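Leucine aminopeptidase (Fimbriiglobus ruber, PDB 7D1B) probably catalyses zinc-dependent cyclisation of N-terminal glutamine to pyroglutamate, as a glutaminyl cyclase belonging to the M28 aminopeptidase family. Local coordinates at residues W146-A151 against H309-T314; H130-P135 against G186-L191; K56-L61 against D155-A160; L232-H237 against D299-D304; V99-Q104 against E200-F205. All blocks are in the same frame, centred on the assembly; numbering follows the deposited sequence.

How the contacts relate
Contact 3 opens first: helix 51-63 waits for helix 153-167, which returns to it at 155-160. Meanwhile contacts 5, 2 and 1 open in turn, at the turn after strand 91-99, at the end of strand 123-130 and in the loop before helix 153-167, and all three cross contact 3. Contact 2 closes at 186-191 and contact 5 at 200-205, so contact 2 nests within contact 5. Contact 4 then opens and closes between strands 225-232 and 297-300, wholly inside contact 1, which ends at 309-314 and crosses contacts 2 and 5. Contacts 1, 2 and 3 meet at the zinc, each bringing one protein ligand.

Contact 1: residues W146-A151 against H309-T314; sequences WRKPFA and HLLSDT. With ZN (zinc ion), chain B.
F150 lays its ring tightly against H309 and the type I turn from L310 to D313. Its CG is anti to the backbone N (chi1 172°), and CE1 comes to 3.2 Å from L310 O, near the ring plane, while CZ lies 3.8 Å from H309 CA. CZ also lies 3.9 Å from D313 OD2, obliquely to the ring, and D313 OD1 is held by Y305 and N154. A flat, apolar ring suits this buried slot beside a metal ligand. An alanine here would probably open a gap beside H309 and L310 and leave the zinc-binding loop less firmly backed. The outer side is looser. L311 CD1 meets the exposed K148 at CD (3.8 Å), the side chains crossing at about a right angle, and L311 CD2 rests 3.4 Å from P149 O. A water links P149 O, A151 N and L311 O. Without a direct hydrogen bond between the segments, this packing and the water hold the loop whose H309 NE2 binds the zinc at 2.0 Å.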
# COMPACT_ATOMS: atom_id res chain seq x y z
N TRP A 146 6.19 0.66 24.41
CA TRP A 146 6.65 1.49 23.30
C TRP A 146 8.14 1.34 23.05
O TRP A 146 8.62 1.86 22.04
CB TRP A 146 6.34 2.96 23.58
CG TRP A 146 4.88 3.29 23.66
CD1 TRP A 146 3.82 2.41 23.64
CD2 TRP A 146 4.32 4.60 23.76
NE1 TRP A 146 2.64 3.11 23.73
CE2 TRP A 146 2.92 4.45 23.80
CE3 TRP A 146 4.87 5.89 23.81
CZ2 TRP A 146 2.06 5.55 23.89
CZ3 TRP A 146 4.02 6.98 23.90
CH2 TRP A 146 2.63 6.80 23.94
N ARG A 147 8.86 0.65 23.93
CA ARG A 147 10.29 0.47 23.72
C ARG A 147 10.61 -0.83 23.00
O ARG A 147 11.78 -1.09 22.70
CB ARG A 147 11.01 0.50 25.06
CG ARG A 147 10.61 1.67 25.94
CD ARG A 147 11.80 2.49 26.43
NE ARG A 147 12.26 2.12 27.78
CZ ARG A 147 12.74 0.93 28.15
NH1 ARG A 147 13.12 0.75 29.41
NH2 ARG A 147 12.90 -0.06 27.29
N LYS A 148 9.61 -1.62 22.69
CA LYS A 148 9.82 -2.91 22.05
C LYS A 148 9.66 -2.80 20.54
O LYS A 148 8.97 -1.90 20.05
CB LYS A 148 8.82 -3.93 22.60
CG LYS A 148 9.02 -4.16 24.10
CD LYS A 148 8.03 -5.17 24.66
CE LYS A 148 8.34 -5.51 26.11
NZ LYS A 148 7.35 -6.46 26.67
N PRO A 149 10.30 -3.68 19.77
CA PRO A 149 10.21 -3.58 18.31
C PRO A 149 8.81 -3.88 17.81
O PRO A 149 8.17 -4.86 18.23
CB PRO A 149 11.22 -4.63 17.81
CG PRO A 149 11.46 -5.54 18.97
CD PRO A 149 11.27 -4.71 20.21
N PHE A 150 8.32 -3.04 16.91
CA PHE A 150 6.97 -3.13 16.36
C PHE A 150 7.06 -3.68 14.94
O PHE A 150 7.61 -3.02 14.04
CB PHE A 150 6.31 -1.75 16.41
CG PHE A 150 4.98 -1.69 15.70
CD1 PHE A 150 3.95 -2.57 15.99
CD2 PHE A 150 4.77 -0.73 14.72
CE1 PHE A 150 2.72 -2.51 15.31
CE2 PHE A 150 3.54 -0.65 14.05
CZ PHE A 150 2.52 -1.55 14.34
N ALA A 151 6.52 -4.89 14.73
CA ALA A 151 6.67 -5.59 13.45
C ALA A 151 5.74 -5.07 12.37
O ALA A 151 6.04 -5.22 11.19
CB ALA A 151 6.39 -7.08 13.64
N HIS A 309 -1.42 -0.96 15.57
CA HIS A 309 -0.45 -0.29 16.43
C HIS A 309 -0.28 -0.98 17.79
O HIS A 309 0.04 -0.33 18.79
CB HIS A 309 -0.76 1.21 16.54
CG HIS A 309 -0.62 1.91 15.23
ND1 HIS A 309 -0.97 3.22 15.02
CD2 HIS A 309 -0.15 1.45 14.04
CE1 HIS A 309 -0.75 3.53 13.74
NE2 HIS A 309 -0.22 2.48 13.14
N LEU A 310 -0.45 -2.31 17.80
CA LEU A 310 -0.13 -3.16 18.94
C LEU A 310 1.03 -4.08 18.58
O LEU A 310 1.23 -4.42 17.41
CB LEU A 310 -1.32 -4.01 19.39
CG LEU A 310 -2.54 -3.21 19.86
CD1 LEU A 310 -3.70 -4.15 20.22
CD2 LEU A 310 -2.19 -2.33 21.06
N LEU A 311 1.76 -4.52 19.61
CA LEU A 311 2.87 -5.44 19.38
C LEU A 311 2.40 -6.76 18.78
O LEU A 311 3.22 -7.49 18.20
CB LEU A 311 3.63 -5.70 20.67
CG LEU A 311 4.36 -4.46 21.20
CD1 LEU A 311 4.87 -4.71 22.60
CD2 LEU A 311 5.51 -4.08 20.27
N SER A 312 1.12 -7.08 18.91
CA SER A 312 0.53 -8.28 18.34
C SER A 312 0.24 -8.16 16.84
O SER A 312 -0.32 -9.10 16.27
CB SER A 312 -0.72 -8.65 19.13
OG SER A 312 -1.58 -7.52 19.24
N ASP A 313 0.61 -7.07 16.18
CA ASP A 313 0.48 -6.96 14.72
C ASP A 313 1.66 -7.69 14.08
O ASP A 313 2.65 -7.09 13.66
CB ASP A 313 0.42 -5.49 14.31
CG ASP A 313 0.24 -5.31 12.81
OD1 ASP A 313 -0.12 -6.29 12.11
OD2 ASP A 313 0.46 -4.17 12.32
N THR A 314 1.55 -9.02 14.03
CA THR A 314 2.64 -9.91 13.66
C THR A 314 2.20 -10.81 12.52
O THR A 314 1.02 -10.88 12.18
CB THR A 314 3.05 -10.74 14.89
OG1 THR A 314 1.88 -11.36 15.45
CG2 THR A 314 3.71 -9.86 15.93
ZN ZN B . 0.13 2.24 11.15
O HOH W 1 5.64 -6.41 17.15
O HOH W 2 -1.75 2.76 10.34

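Contact 2: residues H130-P135 against G186-L191. With ZN (zinc ion), chain B.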
# COMPACT_ATOMS: atom_id res chain seq x y z
N HIS A 130 2.45 1.97 2.07
CA HIS A 130 3.65 2.45 2.75
C HIS A 130 4.54 1.25 3.09
O HIS A 130 4.09 0.10 3.05
CB HIS A 130 3.34 3.34 3.97
CG HIS A 130 3.04 2.62 5.25
ND1 HIS A 130 3.91 2.64 6.32
CD2 HIS A 130 1.95 1.94 5.67
CE1 HIS A 130 3.37 1.98 7.34
NE2 HIS A 130 2.18 1.55 6.97
N TYR A 131 5.81 1.52 3.39
CA TYR A 131 6.69 0.44 3.79
C TYR A 131 7.63 0.82 4.93
O TYR A 131 8.39 -0.04 5.39
CB TYR A 131 7.44 -0.21 2.61
CG TYR A 131 8.59 0.55 1.97
CD1 TYR A 131 8.64 1.94 1.89
CD2 TYR A 131 9.63 -0.16 1.39
CE1 TYR A 131 9.72 2.59 1.27
CE2 TYR A 131 10.69 0.47 0.78
CZ TYR A 131 10.74 1.85 0.72
OH TYR A 131 11.82 2.44 0.10
N ASP A 132 7.59 2.05 5.43
CA ASP A 132 8.21 2.33 6.71
C ASP A 132 7.37 1.72 7.82
O ASP A 132 6.17 1.53 7.67
CB ASP A 132 8.37 3.84 6.92
CG ASP A 132 7.04 4.56 7.05
OD1 ASP A 132 6.15 4.38 6.17
OD2 ASP A 132 6.88 5.34 8.01
N THR A 133 7.99 1.40 8.94
CA THR A 133 7.24 0.92 10.09
C THR A 133 7.25 1.97 11.19
O THR A 133 8.25 2.67 11.40
CB THR A 133 7.72 -0.45 10.60
OG1 THR A 133 9.09 -0.38 11.02
CG2 THR A 133 7.56 -1.51 9.51
N ARG A 134 6.13 2.08 11.89
CA ARG A 134 6.00 3.08 12.94
C ARG A 134 7.03 2.81 14.04
O ARG A 134 7.28 1.65 14.38
CB ARG A 134 4.60 2.98 13.53
CG ARG A 134 4.18 4.19 14.32
CD ARG A 134 2.76 4.01 14.85
NE ARG A 134 2.35 5.14 15.66
CZ ARG A 134 1.63 6.18 15.24
NH1 ARG A 134 1.37 7.17 16.10
NH2 ARG A 134 1.20 6.26 13.99
N PRO A 135 7.64 3.85 14.62
CA PRO A 135 8.70 3.59 15.60
C PRO A 135 8.23 2.83 16.83
O PRO A 135 9.03 2.12 17.44
CB PRO A 135 9.23 4.99 15.94
CG PRO A 135 8.99 5.76 14.65
CD PRO A 135 7.64 5.25 14.17
N GLY A 186 8.05 6.93 4.99
CA GLY A 186 7.69 8.04 5.85
C GLY A 186 6.20 8.28 5.99
O GLY A 186 5.78 9.43 6.22
N GLU A 187 5.38 7.23 5.89
CA GLU A 187 3.97 7.44 6.19
C GLU A 187 3.76 7.76 7.66
O GLU A 187 2.93 8.60 7.99
CB GLU A 187 3.12 6.23 5.80
CG GLU A 187 1.63 6.52 5.93
CD GLU A 187 0.97 5.72 6.98
OE1 GLU A 187 1.44 4.61 7.30
OE2 GLU A 187 -0.05 6.22 7.49
N GLU A 188 4.47 7.07 8.55
CA GLU A 188 4.23 7.23 9.97
C GLU A 188 5.53 7.07 10.76
O GLU A 188 5.67 6.24 11.66
CB GLU A 188 3.07 6.35 10.46
CG GLU A 188 3.22 4.87 10.23
CD GLU A 188 2.00 4.14 10.76
OE1 GLU A 188 1.18 4.76 11.51
OE2 GLU A 188 1.80 2.94 10.42
N TYR A 189 6.47 7.96 10.44
CA TYR A 189 7.73 8.10 11.18
C TYR A 189 7.45 8.91 12.44
O TYR A 189 7.92 10.04 12.61
CB TYR A 189 8.76 8.74 10.26
CG TYR A 189 10.12 8.96 10.87
CD1 TYR A 189 10.85 7.91 11.39
CD2 TYR A 189 10.67 10.24 10.91
CE1 TYR A 189 12.11 8.12 11.95
CE2 TYR A 189 11.93 10.46 11.46
CZ TYR A 189 12.65 9.39 11.98
OH TYR A 189 13.90 9.56 12.52
N ILE A 190 6.64 8.34 13.32
CA ILE A 190 6.08 9.08 14.45
C ILE A 190 6.94 8.81 15.68
O ILE A 190 6.83 7.75 16.32
CB ILE A 190 4.61 8.72 14.70
CG1 ILE A 190 3.78 8.89 13.43
CG2 ILE A 190 4.06 9.56 15.87
CD1 ILE A 190 3.87 10.26 12.73
N LEU A 191 7.80 9.77 16.02
CA LEU A 191 8.60 9.68 17.22
C LEU A 191 7.89 10.29 18.41
O LEU A 191 8.03 9.80 19.54
CB LEU A 191 9.97 10.34 16.98
CG LEU A 191 10.80 9.67 15.87
CD1 LEU A 191 11.99 10.53 15.46
CD2 LEU A 191 11.26 8.28 16.29
ZN ZN B . 0.13 2.24 11.15
O HOH W 3 3.84 1.02 10.58
O HOH W 2 -1.75 2.76 10.34
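D132 grips the backbone of the 186-191 loop with both carboxylate oxygens. Its CG lies between the backbone N and the carbonyl carbon (chi1 66°). E188 N bonds the syn lone pair of OD2 at 3.0 Å. OD1 takes E187 N, also at 3.0 Å, and H130 ND1 at 2.8 Å, the two donors coming from opposite faces of the carboxylate; a short acid with two acceptors suits this place. H130 is thus held at ND1 by D132 and at NE2 by D155. The E187 chain bends at chi2 (-114°), turning CD back toward H130, and OE1 hangs over the centre of the H130 ring, 3.0 Å above its plane. These loops follow the ends of the parallel neighbours 123-130 and 178-184, where the M28 fold gathers its metal site, and E188 OE2 binds the zinc. E188 OE1 takes R134 NH2 in a 2.9 Å salt bridge, the guanidinium and carboxylate planes 85° apart. R134 is extended as far as NE, and I190 CG1 covers one face of its guanidinium; NH2 also bonds Y204 OH. Beyond it, the rigid ring of P135 packs through CG on L191 CD2 at 3.8 Å.

Contact 3: residues K56-L61 against D155-A160; sequences KYVQQL and DGTAGA. With ZN (zinc ion), chain B.
V58 and L61 carry a buried helix-helix packing in which helix 51-63 rests on helix 153-167, the helix that begins beside the metal site. The axes of the short segments 56-61 and 155-160 approach to 8.7 Å, with 130° between their N-to-C directions, and small residues on the second helix allow such closeness. V58 comes first. With CG1 anti to the backbone N (chi1 178°), its other branch, CG2, meets A158 CA at 4.1 Å, and a short branched residue suits the closeness of the alanine backbone. Three residues on, nearly one turn later, L61 presses CB on T157 CG2 at 3.7 Å. Its longer chain then carries CD1 to 3.8 Å from A160 CB, an apolar contact, with T157 O also close by. T157 suits its split surroundings: the methyl faces L61, while OG1 bonds S152 O and R67 NH1. At the start of the second segment lies D155, which touches nothing of 56-61. Its OD2 binds the zinc ion at 2.0 Å.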
# COMPACT_ATOMS: atom_id res chain seq x y z
N LYS A 56 4.73 -15.93 3.51
CA LYS A 56 6.17 -16.05 3.70
C LYS A 56 6.86 -14.72 3.44
O LYS A 56 7.83 -14.39 4.12
CB LYS A 56 6.74 -17.15 2.80
CG LYS A 56 8.26 -17.29 2.82
CD LYS A 56 8.76 -18.28 1.75
CE LYS A 56 8.72 -17.65 0.36
NZ LYS A 56 9.19 -18.57 -0.73
N TYR A 57 6.39 -13.96 2.45
CA TYR A 57 6.99 -12.65 2.21
C TYR A 57 6.72 -11.68 3.36
O TYR A 57 7.59 -10.88 3.72
CB TYR A 57 6.53 -12.08 0.86
CG TYR A 57 7.09 -12.81 -0.33
CD1 TYR A 57 8.39 -13.29 -0.33
CD2 TYR A 57 6.31 -13.00 -1.47
CE1 TYR A 57 8.90 -13.94 -1.43
CE2 TYR A 57 6.82 -13.65 -2.58
CZ TYR A 57 8.11 -14.13 -2.55
OH TYR A 57 8.63 -14.79 -3.65
N VAL A 58 5.52 -11.75 3.97
CA VAL A 58 5.30 -10.95 5.18
C VAL A 58 6.32 -11.33 6.25
O VAL A 58 6.94 -10.46 6.89
CB VAL A 58 3.87 -11.10 5.73
CG1 VAL A 58 3.74 -10.29 7.02
CG2 VAL A 58 2.85 -10.65 4.71
N GLN A 59 6.48 -12.64 6.48
CA GLN A 59 7.42 -13.10 7.50
C GLN A 59 8.84 -12.64 7.18
O GLN A 59 9.59 -12.23 8.08
CB GLN A 59 7.37 -14.62 7.59
CG GLN A 59 8.21 -15.18 8.73
CD GLN A 59 7.60 -14.88 10.08
OE1 GLN A 59 6.46 -15.26 10.34
NE2 GLN A 59 8.34 -14.18 10.93
N GLN A 60 9.24 -12.70 5.91
CA GLN A 60 10.59 -12.31 5.53
C GLN A 60 10.84 -10.84 5.84
O GLN A 60 11.89 -10.46 6.41
CB GLN A 60 10.79 -12.58 4.04
CG GLN A 60 12.15 -12.15 3.54
CD GLN A 60 12.36 -12.38 2.06
OE1 GLN A 60 11.49 -12.91 1.36
NE2 GLN A 60 13.54 -11.99 1.57
N LEU A 61 9.88 -9.98 5.47
CA LEU A 61 10.05 -8.55 5.73
C LEU A 61 10.06 -8.28 7.23
O LEU A 61 10.89 -7.51 7.72
CB LEU A 61 8.97 -7.74 5.01
CG LEU A 61 9.04 -7.79 3.48
CD1 LEU A 61 7.87 -7.05 2.89
CD2 LEU A 61 10.34 -7.20 2.96
N ASP A 155 0.47 -3.65 8.36
CA ASP A 155 0.44 -2.20 8.29
C ASP A 155 1.66 -1.80 7.47
O ASP A 155 2.78 -1.70 7.98
CB ASP A 155 0.45 -1.69 9.72
CG ASP A 155 0.32 -0.19 9.84
OD1 ASP A 155 0.44 0.54 8.83
OD2 ASP A 155 0.13 0.29 11.00
N GLY A 156 1.44 -1.62 6.17
CA GLY A 156 2.52 -1.43 5.20
C GLY A 156 3.14 -2.74 4.76
O GLY A 156 3.15 -3.05 3.56
N THR A 157 3.60 -3.54 5.71
CA THR A 157 4.37 -4.74 5.38
C THR A 157 3.57 -5.64 4.46
O THR A 157 4.09 -6.15 3.47
CB THR A 157 4.75 -5.49 6.66
OG1 THR A 157 5.28 -4.57 7.62
CG2 THR A 157 5.79 -6.54 6.35
N ALA A 158 2.29 -5.89 4.80
CA ALA A 158 1.51 -6.83 4.01
C ALA A 158 1.29 -6.32 2.59
O ALA A 158 1.18 -7.13 1.67
CB ALA A 158 0.18 -7.13 4.69
N GLY A 159 1.20 -5.00 2.39
CA GLY A 159 1.09 -4.47 1.04
C GLY A 159 2.35 -4.73 0.24
O GLY A 159 2.29 -5.14 -0.92
N ALA A 160 3.52 -4.46 0.85
CA ALA A 160 4.77 -4.78 0.18
C ALA A 160 4.85 -6.26 -0.15
O ALA A 160 5.29 -6.64 -1.25
CB ALA A 160 5.95 -4.34 1.05
ZN ZN B . 0.13 2.24 11.15
O HOH W 2 -1.75 2.76 10.34

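Contact 4: residues L232-H237 against D299-D304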
# COMPACT_ATOMS: atom_id res chain seq x y z
N LEU A 232 -3.13 -0.04 -0.44
CA LEU A 232 -3.39 -1.20 0.42
C LEU A 232 -2.95 -0.86 1.83
O LEU A 232 -1.78 -0.54 2.03
CB LEU A 232 -2.54 -2.36 -0.08
CG LEU A 232 -2.83 -2.82 -1.51
CD1 LEU A 232 -1.76 -3.82 -1.95
CD2 LEU A 232 -4.24 -3.39 -1.63
N ASP A 233 -3.85 -0.95 2.81
CA ASP A 233 -3.45 -0.66 4.19
C ASP A 233 -4.37 -1.43 5.14
O ASP A 233 -5.59 -1.34 5.01
CB ASP A 233 -3.62 0.84 4.44
CG ASP A 233 -2.80 1.33 5.64
OD1 ASP A 233 -2.06 0.53 6.27
OD2 ASP A 233 -2.89 2.55 5.99
N LEU A 234 -3.81 -2.18 6.09
CA LEU A 234 -4.62 -2.88 7.09
C LEU A 234 -5.70 -3.74 6.43
O LEU A 234 -6.89 -3.66 6.76
CB LEU A 234 -5.24 -1.93 8.11
CG LEU A 234 -4.35 -0.86 8.72
CD1 LEU A 234 -5.19 0.02 9.63
CD2 LEU A 234 -3.21 -1.46 9.49
N PHE A 235 -5.27 -4.61 5.50
CA PHE A 235 -6.20 -5.27 4.60
C PHE A 235 -6.08 -6.78 4.60
O PHE A 235 -6.89 -7.43 3.93
CB PHE A 235 -5.97 -4.80 3.14
CG PHE A 235 -4.69 -5.31 2.56
CD1 PHE A 235 -3.50 -4.63 2.76
CD2 PHE A 235 -4.66 -6.49 1.83
CE1 PHE A 235 -2.29 -5.13 2.29
CE2 PHE A 235 -3.45 -7.00 1.35
CZ PHE A 235 -2.27 -6.31 1.57
N ALA A 236 -5.08 -7.36 5.27
CA ALA A 236 -4.68 -8.73 5.01
C ALA A 236 -5.05 -9.69 6.12
O ALA A 236 -4.69 -10.87 6.04
CB ALA A 236 -3.18 -8.79 4.72
N HIS A 237 -5.73 -9.22 7.16
CA HIS A 237 -6.11 -10.08 8.28
C HIS A 237 -7.30 -10.97 7.93
O HIS A 237 -8.09 -10.70 7.01
CB HIS A 237 -6.40 -9.24 9.52
CG HIS A 237 -7.32 -8.09 9.28
ND1 HIS A 237 -6.94 -6.99 8.53
CD2 HIS A 237 -8.58 -7.85 9.71
CE1 HIS A 237 -7.94 -6.12 8.52
NE2 HIS A 237 -8.94 -6.62 9.22
N ASP A 299 -8.49 3.82 -0.81
CA ASP A 299 -7.84 3.10 0.29
C ASP A 299 -8.60 1.80 0.53
O ASP A 299 -9.78 1.83 0.88
CB ASP A 299 -7.85 3.99 1.54
CG ASP A 299 -6.86 3.55 2.59
OD1 ASP A 299 -6.16 2.52 2.43
OD2 ASP A 299 -6.77 4.30 3.61
N VAL A 300 -7.93 0.69 0.31
CA VAL A 300 -8.45 -0.65 0.57
C VAL A 300 -7.94 -0.99 1.97
O VAL A 300 -6.75 -1.30 2.16
CB VAL A 300 -7.99 -1.63 -0.51
CG1 VAL A 300 -8.34 -3.07 -0.10
CG2 VAL A 300 -8.67 -1.27 -1.82
N ILE A 301 -8.84 -0.91 2.95
CA ILE A 301 -8.48 -0.85 4.36
C ILE A 301 -9.62 -1.40 5.20
O ILE A 301 -10.80 -1.19 4.88
CB ILE A 301 -8.14 0.62 4.76
CG1 ILE A 301 -7.74 0.74 6.24
CG2 ILE A 301 -9.30 1.58 4.43
CD1 ILE A 301 -7.09 2.08 6.58
N ASP A 302 -9.28 -2.05 6.31
CA ASP A 302 -10.22 -2.29 7.39
C ASP A 302 -9.65 -1.58 8.61
O ASP A 302 -8.77 -2.12 9.31
CB ASP A 302 -10.41 -3.78 7.66
CG ASP A 302 -11.32 -4.05 8.84
OD1 ASP A 302 -11.85 -3.09 9.45
OD2 ASP A 302 -11.51 -5.27 9.13
N PHE A 303 -10.15 -0.38 8.88
CA PHE A 303 -9.55 0.42 9.94
C PHE A 303 -9.92 -0.10 11.32
O PHE A 303 -9.40 0.41 12.31
CB PHE A 303 -9.95 1.89 9.75
CG PHE A 303 -9.08 2.90 10.49
CD1 PHE A 303 -7.72 2.68 10.73
CD2 PHE A 303 -9.65 4.07 10.94
CE1 PHE A 303 -6.95 3.64 11.40
CE2 PHE A 303 -8.89 5.03 11.61
CZ PHE A 303 -7.54 4.81 11.84
N ASP A 304 -10.79 -1.11 11.41
CA ASP A 304 -11.07 -1.76 12.69
C ASP A 304 -10.15 -2.93 13.00
O ASP A 304 -10.37 -3.64 13.99
CB ASP A 304 -12.55 -2.17 12.76
CG ASP A 304 -13.47 -0.97 12.75
OD1 ASP A 304 -13.13 0.05 13.40
OD2 ASP A 304 -14.53 -1.05 12.09
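H237 NE2 donates to D302 OD2 over 2.9 Å, in a nearly straight bond. H237 CG sits between the backbone N and the carbonyl carbon (chi1 49°). OD2 lies near the ring plane, the carboxylate itself being turned 36° from it, and the nitrogen meets OD2 from 44° above the carboxylate plane. A histidine fits because both ring nitrogens work: ND1 bonds N154 ND2. D302 is equally busy, with R241 N on OD2 and D304 N on OD1, the latter an Asx turn. Two backbone bonds run alongside: D233 N to V300 O at 3.0 Å, and D302 N to L234 O at 2.9 Å. Between them I301 CA gives a CA-H...O contact to D233 O. Packing follows outward. L234 and I301 lie side by side, pointing the same way, and L234 CD1 touches the edge of the F303 ring at CD1 (3.8 Å). D233 lies close to the carboxylates of D155 and D285, a cluster that may belong to the carboxylic-acid network described for this enzyme. L232 pairs in parallel with V300, joining strand 225-232 to the outermost strand 297-300, while L232 and F235 pack on helices 153-167 and 320-336.

Contact 5: residues V99-Q104 against E200-F205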
# COMPACT_ATOMS: atom_id res chain seq x y z
N VAL A 99 13.69 14.97 4.80
CA VAL A 99 12.71 15.78 5.50
C VAL A 99 13.19 15.98 6.93
O VAL A 99 14.10 15.31 7.40
CB VAL A 99 11.29 15.17 5.50
CG1 VAL A 99 10.81 14.94 4.09
CG2 VAL A 99 11.25 13.87 6.30
N ARG A 100 12.55 16.92 7.63
CA ARG A 100 12.73 17.09 9.06
C ARG A 100 11.41 16.75 9.74
O ARG A 100 10.41 17.45 9.54
CB ARG A 100 13.15 18.52 9.42
CG ARG A 100 13.46 18.65 10.89
CD ARG A 100 13.71 20.10 11.32
NE ARG A 100 12.54 20.97 11.18
CZ ARG A 100 11.52 21.01 12.04
NH1 ARG A 100 11.49 20.19 13.10
NH2 ARG A 100 10.52 21.86 11.84
N GLN A 101 11.39 15.69 10.54
CA GLN A 101 10.18 15.39 11.29
C GLN A 101 10.00 16.46 12.38
O GLN A 101 10.97 17.02 12.88
CB GLN A 101 10.28 13.98 11.86
CG GLN A 101 9.06 13.48 12.65
CD GLN A 101 7.75 13.59 11.89
OE1 GLN A 101 7.20 14.68 11.72
NE2 GLN A 101 7.23 12.45 11.41
N ARG A 102 8.74 16.75 12.73
CA ARG A 102 8.44 17.93 13.55
C ARG A 102 9.19 17.94 14.86
O ARG A 102 9.67 19.00 15.29
CB ARG A 102 6.94 18.00 13.84
CG ARG A 102 6.06 18.23 12.62
CD ARG A 102 4.61 18.28 13.06
NE ARG A 102 3.72 18.50 11.93
CZ ARG A 102 2.50 17.96 11.83
NH1 ARG A 102 2.04 17.15 12.78
NH2 ARG A 102 1.77 18.21 10.76
N SER A 103 9.30 16.79 15.53
CA SER A 103 9.89 16.69 16.86
C SER A 103 11.40 16.64 16.83
O SER A 103 12.01 16.62 17.90
CB SER A 103 9.36 15.42 17.55
OG SER A 103 9.76 14.26 16.84
N GLN A 104 12.03 16.65 15.64
CA GLN A 104 13.46 16.45 15.49
C GLN A 104 14.13 17.65 14.84
O GLN A 104 13.48 18.41 14.12
CB GLN A 104 13.72 15.23 14.61
CG GLN A 104 12.94 13.99 15.07
CD GLN A 104 13.32 13.53 16.48
OE1 GLN A 104 14.50 13.30 16.77
NE2 GLN A 104 12.33 13.39 17.36
N GLU A 200 -0.70 17.84 18.58
CA GLU A 200 -0.82 17.09 17.33
C GLU A 200 0.25 16.01 17.14
O GLU A 200 -0.04 14.94 16.58
CB GLU A 200 -0.81 18.05 16.14
CG GLU A 200 -0.90 17.39 14.77
CD GLU A 200 -1.95 16.29 14.70
OE1 GLU A 200 -3.12 16.55 15.05
OE2 GLU A 200 -1.59 15.16 14.30
N GLY A 201 1.46 16.24 17.60
CA GLY A 201 2.52 15.27 17.42
C GLY A 201 3.14 15.38 16.03
O GLY A 201 3.02 16.38 15.31
N ASP A 202 3.86 14.32 15.68
CA ASP A 202 4.59 14.23 14.42
C ASP A 202 3.71 14.12 13.18
O ASP A 202 2.53 13.75 13.24
CB ASP A 202 5.66 13.16 14.51
CG ASP A 202 6.89 13.61 15.27
OD1 ASP A 202 7.09 14.84 15.41
OD2 ASP A 202 7.64 12.72 15.74
N LYS A 203 4.32 14.43 12.03
CA LYS A 203 3.67 14.51 10.74
C LYS A 203 3.65 13.17 10.01
O LYS A 203 4.63 12.43 10.04
CB LYS A 203 4.43 15.54 9.89
CG LYS A 203 3.90 15.69 8.48
CD LYS A 203 4.55 16.86 7.74
CE LYS A 203 4.34 16.75 6.22
NZ LYS A 203 2.90 16.67 5.82
N TYR A 204 2.55 12.92 9.30
CA TYR A 204 2.34 11.73 8.48
C TYR A 204 2.54 12.06 7.00
O TYR A 204 2.48 13.22 6.57
CB TYR A 204 0.90 11.24 8.67
CG TYR A 204 0.61 10.60 10.00
CD1 TYR A 204 0.50 11.36 11.16
CD2 TYR A 204 0.39 9.23 10.08
CE1 TYR A 204 0.20 10.75 12.38
CE2 TYR A 204 0.11 8.62 11.28
CZ TYR A 204 -0.00 9.38 12.43
OH TYR A 204 -0.30 8.72 13.60
N PHE A 205 2.75 11.00 6.21
CA PHE A 205 2.56 11.04 4.76
C PHE A 205 3.68 11.72 3.98
O PHE A 205 3.43 12.24 2.88
CB PHE A 205 1.18 11.61 4.33
CG PHE A 205 0.05 11.06 5.13
CD1 PHE A 205 -0.09 9.68 5.31
CD2 PHE A 205 -0.87 11.91 5.74
CE1 PHE A 205 -1.11 9.18 6.09
CE2 PHE A 205 -1.91 11.41 6.52
CZ PHE A 205 -2.02 10.05 6.71
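Q101 uses its amide as a peptide group would, bonding both backbone ends of K203. NE2 donates to K203 O at 2.9 Å, almost straight at 175° and in the carbonyl plane, and also to Y189 O, while K203 N reaches OE1 from above the amide plane, at 2.9 Å. The bend at chi2 (54°) brings CD over D202, so that amide and carboxylate stack with planes 7° apart. D202 in turn takes S103 N on OD1 at 2.9 Å and S103 OG on the syn lone pair of OD2 at 2.8 Å; a short acid and a small hydroxyl suit this close fit. R102 NH1 donates to G201 O at 2.8 Å, and K203 CB covers the centre of its guanidinium face. In the next shell R102 N also bonds Q101 OE1, R100 NH1 holds the carbonyls of R102 and Q104, and D202 OD2 accepts from L191 N. An alanine in place of Q101 would probably leave K203 N, K203 O, R102 N and Y189 O without these partners. The type I turn, Q101 to Q104, connects antiparallel strands 91-99 and 108-117, and a side-chain amide mimicking a backbone peptide joins this connection to the loop before helix 206-218.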